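Local coordinates for protein L-Ribose isomerase (Acinetobacter, PDB 4Q0S) that catalyses the isomerisation of the rare sugar L-ribose, probably to L-ribulose, in a metal-containing cupin barrel, at residues C102-I107 and V213-T218; R121-Y126 and M193-L198; V135-T140 and S153-G158. One frame throughout, in Å; residues are numbered along the deposited sequence.

Contact 1 of 3, residues C102-I107 and V213-T218. With RB0 (D-ribitol), chain C.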
loop_
_atom_site.group_PDB
_atom_site.type_symbol
_atom_site.label_atom_id
_atom_site.label_comp_id
_atom_site.label_asym_id
_atom_site.label_seq_id
_atom_site.Cartn_x
_atom_site.Cartn_y
_atom_site.Cartn_z
ATOM N N CYS A 102 -13.125 7.505 -18.045
ATOM C CA CYS A 102 -13.629 6.365 -17.304
ATOM C C CYS A 102 -12.502 5.685 -16.516
ATOM O O CYS A 102 -11.532 5.190 -17.094
ATOM C CB CYS A 102 -14.281 5.374 -18.266
ATOM S SG CYS A 102 -14.978 3.917 -17.469
ATOM N N ASP A 103 -12.643 5.673 -15.192
ATOM C CA ASP A 103 -11.642 5.073 -14.311
ATOM C C ASP A 103 -12.309 3.905 -13.598
ATOM O O ASP A 103 -13.369 4.069 -12.998
ATOM C CB ASP A 103 -11.166 6.107 -13.271
ATOM C CG ASP A 103 -9.860 5.709 -12.585
ATOM O OD1 ASP A 103 -9.705 4.527 -12.222
ATOM O OD2 ASP A 103 -8.989 6.585 -12.394
ATOM N N LYS A 104 -11.699 2.728 -13.675
ATOM C CA LYS A 104 -12.239 1.554 -13.011
ATOM C C LYS A 104 -11.123 0.616 -12.582
ATOM O O LYS A 104 -10.000 0.699 -13.077
ATOM C CB LYS A 104 -13.191 0.794 -13.935
ATOM C CG LYS A 104 -12.488 0.024 -15.049
ATOM C CD LYS A 104 -12.961 0.470 -16.432
ATOM C CE LYS A 104 -12.582 1.917 -16.719
ATOM N NZ LYS A 104 -12.898 2.330 -18.129
ATOM N N LEU A 105 -11.447 -0.265 -11.646
ATOM C CA LEU A 105 -10.513 -1.256 -11.151
ATOM C C LEU A 105 -11.083 -2.579 -11.643
ATOM O O LEU A 105 -12.271 -2.838 -11.482
ATOM C CB LEU A 105 -10.480 -1.254 -9.623
ATOM C CG LEU A 105 -9.380 -2.135 -9.033
ATOM C CD1 LEU A 105 -8.025 -1.548 -9.414
ATOM C CD2 LEU A 105 -9.519 -2.207 -7.511
ATOM N N MET A 106 -10.246 -3.401 -12.261
ATOM C CA MET A 106 -10.705 -4.681 -12.766
ATOM C C MET A 106 -9.979 -5.808 -12.054
ATOM O O MET A 106 -8.762 -5.772 -11.881
ATOM C CB MET A 106 -10.478 -4.765 -14.278
ATOM C CG MET A 106 -11.109 -3.599 -15.030
ATOM S SD MET A 106 -11.025 -3.730 -16.821
ATOM C CE MET A 106 -9.301 -3.510 -17.104
ATOM N N ILE A 107 -10.741 -6.804 -11.627
ATOM C CA ILE A 107 -10.162 -7.932 -10.930
ATOM C C ILE A 107 -10.480 -9.231 -11.656
ATOM O O ILE A 107 -11.640 -9.604 -11.827
ATOM C CB ILE A 107 -10.663 -7.989 -9.474
ATOM C CG1 ILE A 107 -10.348 -6.657 -8.785
ATOM C CG2 ILE A 107 -10.001 -9.155 -8.738
ATOM C CD1 ILE A 107 -10.739 -6.606 -7.330
ATOM N N VAL A 213 -6.168 -4.623 -12.092
ATOM C CA VAL A 213 -5.730 -3.621 -13.056
ATOM C C VAL A 213 -6.561 -2.354 -13.007
ATOM O O VAL A 213 -7.786 -2.394 -12.912
ATOM C CB VAL A 213 -5.808 -4.169 -14.506
ATOM C CG1 VAL A 213 -5.249 -3.133 -15.503
ATOM C CG2 VAL A 213 -5.036 -5.472 -14.611
ATOM N N ARG A 214 -5.882 -1.222 -13.082
ATOM C CA ARG A 214 -6.560 0.055 -13.089
ATOM C C ARG A 214 -6.712 0.470 -14.559
ATOM O O ARG A 214 -5.725 0.569 -15.291
ATOM C CB ARG A 214 -5.722 1.077 -12.317
ATOM C CG ARG A 214 -6.333 2.461 -12.222
ATOM C CD ARG A 214 -5.375 3.413 -11.513
ATOM N NE ARG A 214 -5.333 3.220 -10.060
ATOM C CZ ARG A 214 -5.964 4.010 -9.192
ATOM N NH1 ARG A 214 -5.878 3.773 -7.890
ATOM N NH2 ARG A 214 -6.679 5.039 -9.634
ATOM N N GLU A 215 -7.947 0.678 -15.005
ATOM C CA GLU A 215 -8.161 1.100 -16.381
ATOM C C GLU A 215 -8.571 2.561 -16.443
ATOM O O GLU A 215 -9.463 2.998 -15.720
ATOM C CB GLU A 215 -9.243 0.260 -17.073
ATOM C CG GLU A 215 -9.525 0.745 -18.506
ATOM C CD GLU A 215 -10.635 -0.020 -19.190
ATOM O OE1 GLU A 215 -10.451 -1.227 -19.431
ATOM O OE2 GLU A 215 -11.693 0.586 -19.487
ATOM N N VAL A 216 -7.893 3.311 -17.304
ATOM C CA VAL A 216 -8.191 4.716 -17.513
ATOM C C VAL A 216 -8.512 4.799 -19.001
ATOM O O VAL A 216 -7.645 4.590 -19.847
ATOM C CB VAL A 216 -6.978 5.616 -17.166
ATOM C CG1 VAL A 216 -7.220 7.026 -17.649
ATOM C CG2 VAL A 216 -6.765 5.629 -15.660
ATOM N N SER A 217 -9.767 5.080 -19.320
ATOM C CA SER A 217 -10.165 5.131 -20.718
ATOM C C SER A 217 -11.103 6.287 -20.987
ATOM O O SER A 217 -11.382 7.101 -20.101
ATOM C CB SER A 217 -10.877 3.834 -21.086
ATOM O OG SER A 217 -12.164 3.810 -20.491
ATOM N N THR A 218 -11.577 6.360 -22.227
ATOM C CA THR A 218 -12.531 7.386 -22.606
ATOM C C THR A 218 -13.877 6.846 -22.126
ATOM O O THR A 218 -13.960 5.698 -21.676
ATOM C CB THR A 218 -12.537 7.630 -24.146
ATOM O OG1 THR A 218 -12.757 6.399 -24.836
ATOM C CG2 THR A 218 -11.201 8.213 -24.600
HETATM C C1 RB0 C . -15.089 -5.113 -20.355
HETATM O O1 RB0 C . -16.386 -5.670 -20.231
HETATM C C2 RB0 C . -15.126 -3.647 -19.949
HETATM O O2 RB0 C . -15.789 -2.881 -20.952
HETATM C C3 RB0 C . -13.697 -3.116 -19.707
HETATM O O3 RB0 C . -13.757 -1.827 -19.114
HETATM C C4 RB0 C . -12.849 -3.057 -20.983
HETATM O O4 RB0 C . -13.691 -3.039 -22.125
HETATM C C5 RB0 C . -11.909 -4.258 -21.046
HETATM O O5 RB0 C . -11.006 -4.117 -22.142
#
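Glu215 shows how a barrel strand can carry a carboxylate to a ligand past two side chains of the neighbouring strand, Lys104 and Met106. Its CB is flanked by the CE atoms of both, Lys104 CE at 3.7 Å and Met106 CE at 3.8 Å. With CG anti to the backbone N (chi1 177°) the chain runs on extended, CG passing 3.7 Å from Lys104 CE. At the tip, Glu215 OE1 meets the methyl Met106 CE at 3.5 Å, and OE2 accepts a hydrogen bond from O3 of D-ribitol, 3.2 Å away. Lys104 NZ forms a salt bridge with the same OE2, but the modelled position of this nitrogen is doubtful.

The scaffold is the antiparallel sheet of a cupin barrel. Hydrogen-bonded pairs Cys102-Ser217, Lys104-Glu215 and Met106-Val213 are each joined by two N-H...O bonds, so Lys104, Met106 and Glu215 share the face that lines the sugar pocket.

On the other face, Asp103 OD2 lies at the guanidinium edge of Arg214 in a long salt bridge, 3.9 Å from NH2, the two planes turned 81° apart. The stronger partners lie beyond the pair: Tyr38 hydrogen-bonds Asp103 OD1, and Arg214 NH2 pairs with Glu127 of the second subunit, whose Lys190 also reaches Asp103.

Contact 2 of 3, residues R121-Y126 and M193-L198. With CO (cobalt (II) ion), chain B; RB0 (D-ribitol), chain C.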
loop_
_atom_site.group_PDB
_atom_site.type_symbol
_atom_site.label_atom_id
_atom_site.label_comp_id
_atom_site.label_asym_id
_atom_site.label_seq_id
_atom_site.Cartn_x
_atom_site.Cartn_y
_atom_site.Cartn_z
ATOM N N ARG A 121 -15.629 3.329 -30.146
ATOM C CA ARG A 121 -15.259 4.647 -29.629
ATOM C C ARG A 121 -14.268 4.683 -28.458
ATOM O O ARG A 121 -13.454 5.607 -28.357
ATOM C CB ARG A 121 -16.534 5.392 -29.224
ATOM C CG ARG A 121 -17.679 5.219 -30.214
ATOM C CD ARG A 121 -18.950 5.872 -29.715
ATOM N NE ARG A 121 -20.097 5.591 -30.577
ATOM C CZ ARG A 121 -20.591 4.375 -30.796
ATOM N NH1 ARG A 121 -20.040 3.313 -30.219
ATOM N NH2 ARG A 121 -21.647 4.219 -31.582
ATOM N N LYS A 122 -14.321 3.691 -27.576
ATOM C CA LYS A 122 -13.442 3.698 -26.409
ATOM C C LYS A 122 -12.002 3.216 -26.554
ATOM O O LYS A 122 -11.737 2.094 -26.988
ATOM C CB LYS A 122 -14.085 2.926 -25.253
ATOM C CG LYS A 122 -13.237 2.942 -23.971
ATOM C CD LYS A 122 -13.947 2.273 -22.805
ATOM C CE LYS A 122 -14.115 0.778 -23.037
ATOM N NZ LYS A 122 -14.906 0.150 -21.946
ATOM N N THR A 123 -11.083 4.094 -26.167
ATOM C CA THR A 123 -9.656 3.808 -26.154
ATOM C C THR A 123 -9.312 3.582 -24.671
ATOM O O THR A 123 -9.696 4.382 -23.807
ATOM C CB THR A 123 -8.835 4.996 -26.697
ATOM O OG1 THR A 123 -8.968 5.060 -28.124
ATOM C CG2 THR A 123 -7.362 4.841 -26.324
ATOM N N GLU A 124 -8.590 2.499 -24.387
ATOM C CA GLU A 124 -8.219 2.145 -23.015
ATOM C C GLU A 124 -6.711 2.226 -22.759
ATOM O O GLU A 124 -5.910 2.291 -23.691
ATOM C CB GLU A 124 -8.666 0.707 -22.708
ATOM C CG GLU A 124 -10.135 0.402 -22.994
ATOM C CD GLU A 124 -10.458 -1.091 -22.953
ATOM O OE1 GLU A 124 -9.563 -1.909 -22.659
ATOM O OE2 GLU A 124 -11.618 -1.453 -23.231
ATOM N N SER A 125 -6.351 2.218 -21.477
ATOM C CA SER A 125 -4.961 2.224 -21.032
ATOM C C SER A 125 -4.959 1.338 -19.789
ATOM O O SER A 125 -5.912 1.374 -18.998
ATOM C CB SER A 125 -4.484 3.637 -20.678
ATOM O OG SER A 125 -4.998 4.067 -19.426
ATOM N N TYR A 126 -3.909 0.534 -19.622
ATOM C CA TYR A 126 -3.833 -0.373 -18.482
ATOM C C TYR A 126 -2.669 -0.111 -17.547
ATOM O O TYR A 126 -1.564 0.210 -17.977
ATOM C CB TYR A 126 -3.722 -1.832 -18.946
ATOM C CG TYR A 126 -4.687 -2.229 -20.030
ATOM C CD1 TYR A 126 -6.053 -2.012 -19.884
ATOM C CD2 TYR A 126 -4.231 -2.835 -21.202
ATOM C CE1 TYR A 126 -6.949 -2.386 -20.876
ATOM C CE2 TYR A 126 -5.116 -3.216 -22.205
ATOM C CZ TYR A 126 -6.474 -2.987 -22.036
ATOM O OH TYR A 126 -7.356 -3.337 -23.032
ATOM N N MET A 193 -4.595 0.735 -25.384
ATOM C CA MET A 193 -5.329 -0.142 -26.287
ATOM C C MET A 193 -6.246 0.798 -27.062
ATOM O O MET A 193 -7.293 1.208 -26.559
ATOM C CB MET A 193 -6.161 -1.161 -25.504
ATOM C CG MET A 193 -6.959 -2.135 -26.380
ATOM S SD MET A 193 -5.909 -3.105 -27.507
ATOM C CE MET A 193 -4.846 -4.005 -26.325
ATOM N N HIS A 194 -5.840 1.164 -28.277
ATOM C CA HIS A 194 -6.648 2.076 -29.079
ATOM C C HIS A 194 -8.004 1.493 -29.424
ATOM O O HIS A 194 -8.174 0.272 -29.516
ATOM C CB HIS A 194 -5.931 2.448 -30.384
ATOM C CG HIS A 194 -4.768 3.370 -30.196
ATOM N ND1 HIS A 194 -4.879 4.590 -29.563
ATOM C CD2 HIS A 194 -3.475 3.263 -30.581
ATOM C CE1 HIS A 194 -3.704 5.195 -29.566
ATOM N NE2 HIS A 194 -2.835 4.410 -30.178
ATOM N N ARG A 195 -8.971 2.383 -29.605
ATOM C CA ARG A 195 -10.309 1.981 -29.981
ATOM C C ARG A 195 -10.208 1.240 -31.316
ATOM O O ARG A 195 -9.249 1.424 -32.061
ATOM C CB ARG A 195 -11.195 3.217 -30.138
ATOM C CG ARG A 195 -10.633 4.246 -31.113
ATOM C CD ARG A 195 -11.609 5.385 -31.343
ATOM N NE ARG A 195 -11.672 6.310 -30.216
ATOM C CZ ARG A 195 -10.759 7.242 -29.961
ATOM N NH1 ARG A 195 -9.708 7.375 -30.756
ATOM N NH2 ARG A 195 -10.905 8.046 -28.916
ATOM N N LYS A 196 -11.205 0.402 -31.589
ATOM C CA LYS A 196 -11.309 -0.393 -32.809
ATOM C C LYS A 196 -10.331 -1.559 -32.884
ATOM O O LYS A 196 -10.215 -2.216 -33.917
ATOM C CB LYS A 196 -11.186 0.503 -34.050
ATOM C CG LYS A 196 -12.380 1.450 -34.219
ATOM C CD LYS A 196 -12.248 2.313 -35.463
ATOM C CE LYS A 196 -13.530 3.093 -35.738
ATOM N NZ LYS A 196 -13.860 4.008 -34.618
ATOM N N HIS A 197 -9.647 -1.831 -31.778
ATOM C CA HIS A 197 -8.708 -2.944 -31.725
ATOM C C HIS A 197 -9.258 -4.079 -30.890
ATOM O O HIS A 197 -9.707 -3.865 -29.766
ATOM C CB HIS A 197 -7.375 -2.493 -31.129
ATOM C CG HIS A 197 -6.505 -1.770 -32.101
ATOM N ND1 HIS A 197 -5.599 -2.422 -32.910
ATOM C CD2 HIS A 197 -6.444 -0.462 -32.439
ATOM C CE1 HIS A 197 -5.019 -1.543 -33.708
ATOM N NE2 HIS A 197 -5.514 -0.348 -33.443
ATOM N N LEU A 198 -9.224 -5.285 -31.445
ATOM C CA LEU A 198 -9.682 -6.461 -30.723
ATOM C C LEU A 198 -8.723 -6.715 -29.570
ATOM O O LEU A 198 -7.504 -6.639 -29.732
ATOM C CB LEU A 198 -9.687 -7.690 -31.629
ATOM C CG LEU A 198 -10.770 -7.801 -32.700
ATOM C CD1 LEU A 198 -10.384 -8.903 -33.678
ATOM C CD2 LEU A 198 -12.117 -8.098 -32.044
HETATM CO CO CO B . -12.279 -3.223 -23.686
HETATM C C1 RB0 C . -15.089 -5.113 -20.355
HETATM O O1 RB0 C . -16.386 -5.670 -20.231
HETATM C C2 RB0 C . -15.126 -3.647 -19.949
HETATM O O2 RB0 C . -15.789 -2.881 -20.952
HETATM C C3 RB0 C . -13.697 -3.116 -19.707
HETATM O O3 RB0 C . -13.757 -1.827 -19.114
HETATM C C4 RB0 C . -12.849 -3.057 -20.983
HETATM O O4 RB0 C . -13.691 -3.039 -22.125
HETATM C C5 RB0 C . -11.909 -4.258 -21.046
HETATM O O5 RB0 C . -11.006 -4.117 -22.142
HETATM O O HOH W 1 -10.004 -0.038 -26.900
HETATM O O HOH W 2 -6.937 6.167 -29.565
#
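The guanidinium of Arg195 is met by the 121-126 segment both over a face and at its edge. Over one face sits Thr123 OG1, 3.4 Å from CZ. At the edge, Arg195 NE donates to Arg121 O across 2.7 Å, the oxygen close to the guanidinium plane although the nitrogen stands well above the plane of that carbonyl. A second flat group, the Tyr126 ring, lies obliquely against Met193, whose CB is 3.5 Å from Tyr126 OH.

Thr123 OG1 is used again: it accepts from Arg195 N at 3.1 Å, and a water joins it to His194 ND1, while His194 NE2 is held by Ser153. Glu124 and Met193 form an antiparallel hydrogen-bonded pair, after which a type II turn from His194 to His197 leads the chain away. Arg195 NH1 continues to the backbone oxygens of Ala84 and Asp86 of the second subunit, linking this turn to the assembly.

Next to the pair lies the cupin metal site. Glu124 OE2 binds the cobalt ion at 1.9 Å, and His117, His119 and His199 complete the protein ligands. Tyr126 OH donates to Glu124 OE1 at 2.7 Å, a second-shell bond that would steady the carboxylate. Ribitol O4 and O5 also bind the cobalt, which probably polarises both hydroxyls, consistent with metal-assisted isomerisation if the substrate binds in the same way.

Contact 3 of 3, residues V135-T140 and S153-G158. With RB0 (D-ribitol), chain D.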
loop_
_atom_site.group_PDB
_atom_site.type_symbol
_atom_site.label_atom_id
_atom_site.label_comp_id
_atom_site.label_asym_id
_atom_site.label_seq_id
_atom_site.Cartn_x
_atom_site.Cartn_y
_atom_site.Cartn_z
ATOM N N VAL A 135 -2.209 -9.828 -22.056
ATOM C CA VAL A 135 -3.090 -9.214 -23.036
ATOM C C VAL A 135 -2.913 -9.851 -24.405
ATOM O O VAL A 135 -1.795 -10.086 -24.863
ATOM C CB VAL A 135 -2.809 -7.691 -23.153
ATOM C CG1 VAL A 135 -3.886 -7.019 -24.000
ATOM C CG2 VAL A 135 -2.757 -7.063 -21.765
ATOM N N PHE A 136 -4.038 -10.141 -25.044
ATOM C CA PHE A 136 -4.048 -10.731 -26.371
ATOM C C PHE A 136 -4.775 -9.685 -27.197
ATOM O O PHE A 136 -5.820 -9.178 -26.780
ATOM C CB PHE A 136 -4.829 -12.051 -26.345
ATOM C CG PHE A 136 -4.393 -12.985 -25.246
ATOM C CD1 PHE A 136 -3.231 -13.748 -25.375
ATOM C CD2 PHE A 136 -5.116 -13.063 -24.059
ATOM C CE1 PHE A 136 -2.795 -14.573 -24.333
ATOM C CE2 PHE A 136 -4.689 -13.882 -23.014
ATOM C CZ PHE A 136 -3.525 -14.639 -23.151
ATOM N N TYR A 137 -4.222 -9.330 -28.352
ATOM C CA TYR A 137 -4.867 -8.322 -29.170
ATOM C C TYR A 137 -4.470 -8.356 -30.638
ATOM O O TYR A 137 -3.505 -9.012 -31.028
ATOM C CB TYR A 137 -4.565 -6.929 -28.616
ATOM C CG TYR A 137 -3.108 -6.537 -28.739
ATOM C CD1 TYR A 137 -2.150 -7.065 -27.878
ATOM C CD2 TYR A 137 -2.686 -5.639 -29.724
ATOM C CE1 TYR A 137 -0.809 -6.709 -27.984
ATOM C CE2 TYR A 137 -1.344 -5.280 -29.844
ATOM C CZ TYR A 137 -0.412 -5.816 -28.969
ATOM O OH TYR A 137 0.911 -5.452 -29.056
ATOM N N SER A 138 -5.239 -7.624 -31.441
ATOM C CA SER A 138 -4.993 -7.506 -32.871
ATOM C C SER A 138 -4.299 -6.164 -33.066
ATOM O O SER A 138 -4.845 -5.122 -32.715
ATOM C CB SER A 138 -6.311 -7.519 -33.646
ATOM O OG SER A 138 -6.072 -7.343 -35.036
ATOM N N PRO A 139 -3.081 -6.180 -33.623
ATOM C CA PRO A 139 -2.304 -4.962 -33.863
ATOM C C PRO A 139 -2.909 -4.033 -34.922
ATOM O O PRO A 139 -2.506 -2.871 -35.040
ATOM C CB PRO A 139 -0.933 -5.505 -34.252
ATOM C CG PRO A 139 -1.275 -6.773 -34.951
ATOM C CD PRO A 139 -2.340 -7.372 -34.069
ATOM N N THR A 140 -3.869 -4.539 -35.693
ATOM C CA THR A 140 -4.529 -3.711 -36.699
ATOM C C THR A 140 -5.955 -3.439 -36.252
ATOM O O THR A 140 -6.609 -4.302 -35.670
ATOM C CB THR A 140 -4.569 -4.377 -38.101
ATOM O OG1 THR A 140 -5.032 -5.724 -37.986
ATOM C CG2 THR A 140 -3.204 -4.361 -38.737
ATOM N N SER A 153 -0.226 6.841 -33.645
ATOM C CA SER A 153 0.756 5.905 -33.104
ATOM C C SER A 153 0.450 4.457 -33.428
ATOM O O SER A 153 1.351 3.616 -33.422
ATOM C CB SER A 153 0.856 6.071 -31.588
ATOM O OG SER A 153 -0.405 5.864 -30.980
ATOM N N GLY A 154 -0.810 4.162 -33.717
ATOM C CA GLY A 154 -1.186 2.792 -34.007
ATOM C C GLY A 154 -0.850 1.920 -32.810
ATOM O O GLY A 154 -0.533 2.441 -31.741
ATOM N N MET A 155 -0.916 0.603 -32.980
ATOM C CA MET A 155 -0.605 -0.326 -31.900
ATOM C C MET A 155 0.677 -1.088 -32.198
ATOM O O MET A 155 0.946 -1.445 -33.348
ATOM C CB MET A 155 -1.741 -1.344 -31.710
ATOM C CG MET A 155 -3.009 -0.789 -31.083
ATOM S SD MET A 155 -2.792 -0.349 -29.338
ATOM C CE MET A 155 -2.373 -1.931 -28.652
ATOM N N PRO A 156 1.489 -1.348 -31.164
ATOM C CA PRO A 156 2.744 -2.088 -31.351
ATOM C C PRO A 156 2.438 -3.543 -31.703
ATOM O O PRO A 156 1.417 -4.091 -31.285
ATOM C CB PRO A 156 3.436 -1.947 -29.993
ATOM C CG PRO A 156 2.271 -1.839 -29.034
ATOM C CD PRO A 156 1.339 -0.903 -29.767
ATOM N N VAL A 157 3.319 -4.161 -32.480
ATOM C CA VAL A 157 3.135 -5.546 -32.895
ATOM C C VAL A 157 3.168 -6.538 -31.733
ATOM O O VAL A 157 2.484 -7.561 -31.759
ATOM C CB VAL A 157 4.193 -5.933 -33.948
ATOM C CG1 VAL A 157 4.166 -7.420 -34.214
ATOM C CG2 VAL A 157 3.913 -5.174 -35.230
ATOM N N GLY A 158 3.954 -6.235 -30.708
ATOM C CA GLY A 158 4.013 -7.131 -29.568
ATOM C C GLY A 158 4.729 -8.430 -29.875
ATOM O O GLY A 158 5.535 -8.499 -30.795
HETATM C C1 RB0 D . 4.352 2.405 -24.617
HETATM O O1 RB0 D . 5.129 3.035 -23.616
HETATM C C2 RB0 D . 3.661 1.196 -24.015
HETATM O O2 RB0 D . 4.639 0.352 -23.426
HETATM C C3 RB0 D . 2.897 0.421 -25.091
HETATM O O3 RB0 D . 3.793 -0.047 -26.087
HETATM C C4 RB0 D . 1.784 1.239 -25.746
HETATM O O4 RB0 D . 1.025 1.906 -24.749
HETATM C C5 RB0 D . 0.885 0.308 -26.552
HETATM O O5 RB0 D . -0.205 1.028 -27.094
HETATM O O HOH W 3 -1.988 -0.448 -35.358
#
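A chi1 of 67° places CG of Tyr137 between its backbone N and carbonyl carbon, and the ring reaches the 153-158 loop with its hydroxyl, while Met155, bent at chi2 (-69°) and again at chi3, folds its methyl back to the ring. Here strand 132-137 of the cupin barrel and the residues after it meet the long connection to strand 180-185. The hydroxyl of Tyr137 donates to Pro156 O at 2.7 Å. That oxygen lies at the ring edge, near its plane, yet the hydroxyl approaches from above the carbonyl plane, 48° out of it. Met155 CE touches Tyr137 CE2 at 3.7 Å, approaching the ring obliquely.

Pro139 packs its CB against the Pro156 carbonyl and the Val157 backbone. The Met155-Pro156 pair also lines a second, peripheral ribitol site: Pro156 CD lies 3.5 Å from C5 of the ribitol, and Val192 O hydrogen-bonds the same ligand. At the start of the loop, Ser153 N and Gly154 N bind the carboxylate of Asp86 of the second subunit. One water spans the two segments, donating to Pro139 O and accepting from Met155 N at 2.8 Å.

The three contacts run from the buried heart of the barrel to its surface. Contacts 1 and 2 are buried, reach the same sheet through the neighbouring strands 211-217 and 124-130, and touch each other, as where Ser125 OG meets Val216 O; both touch the same ribitol. Contact 1 relies on regular strand pairing, contact 2 on a single strand pair supplemented by an arginine and waters, with the metal ligand Glu124 alongside. Contact 3, about 19 Å from contact 1 between centres, is a surface contact with one direct hydrogen bond and apolar packing beside a different ribitol. His194 and His197 of contact 2 reach Ser153 and Ser138 of contact 3, and all three contacts touch the second subunit.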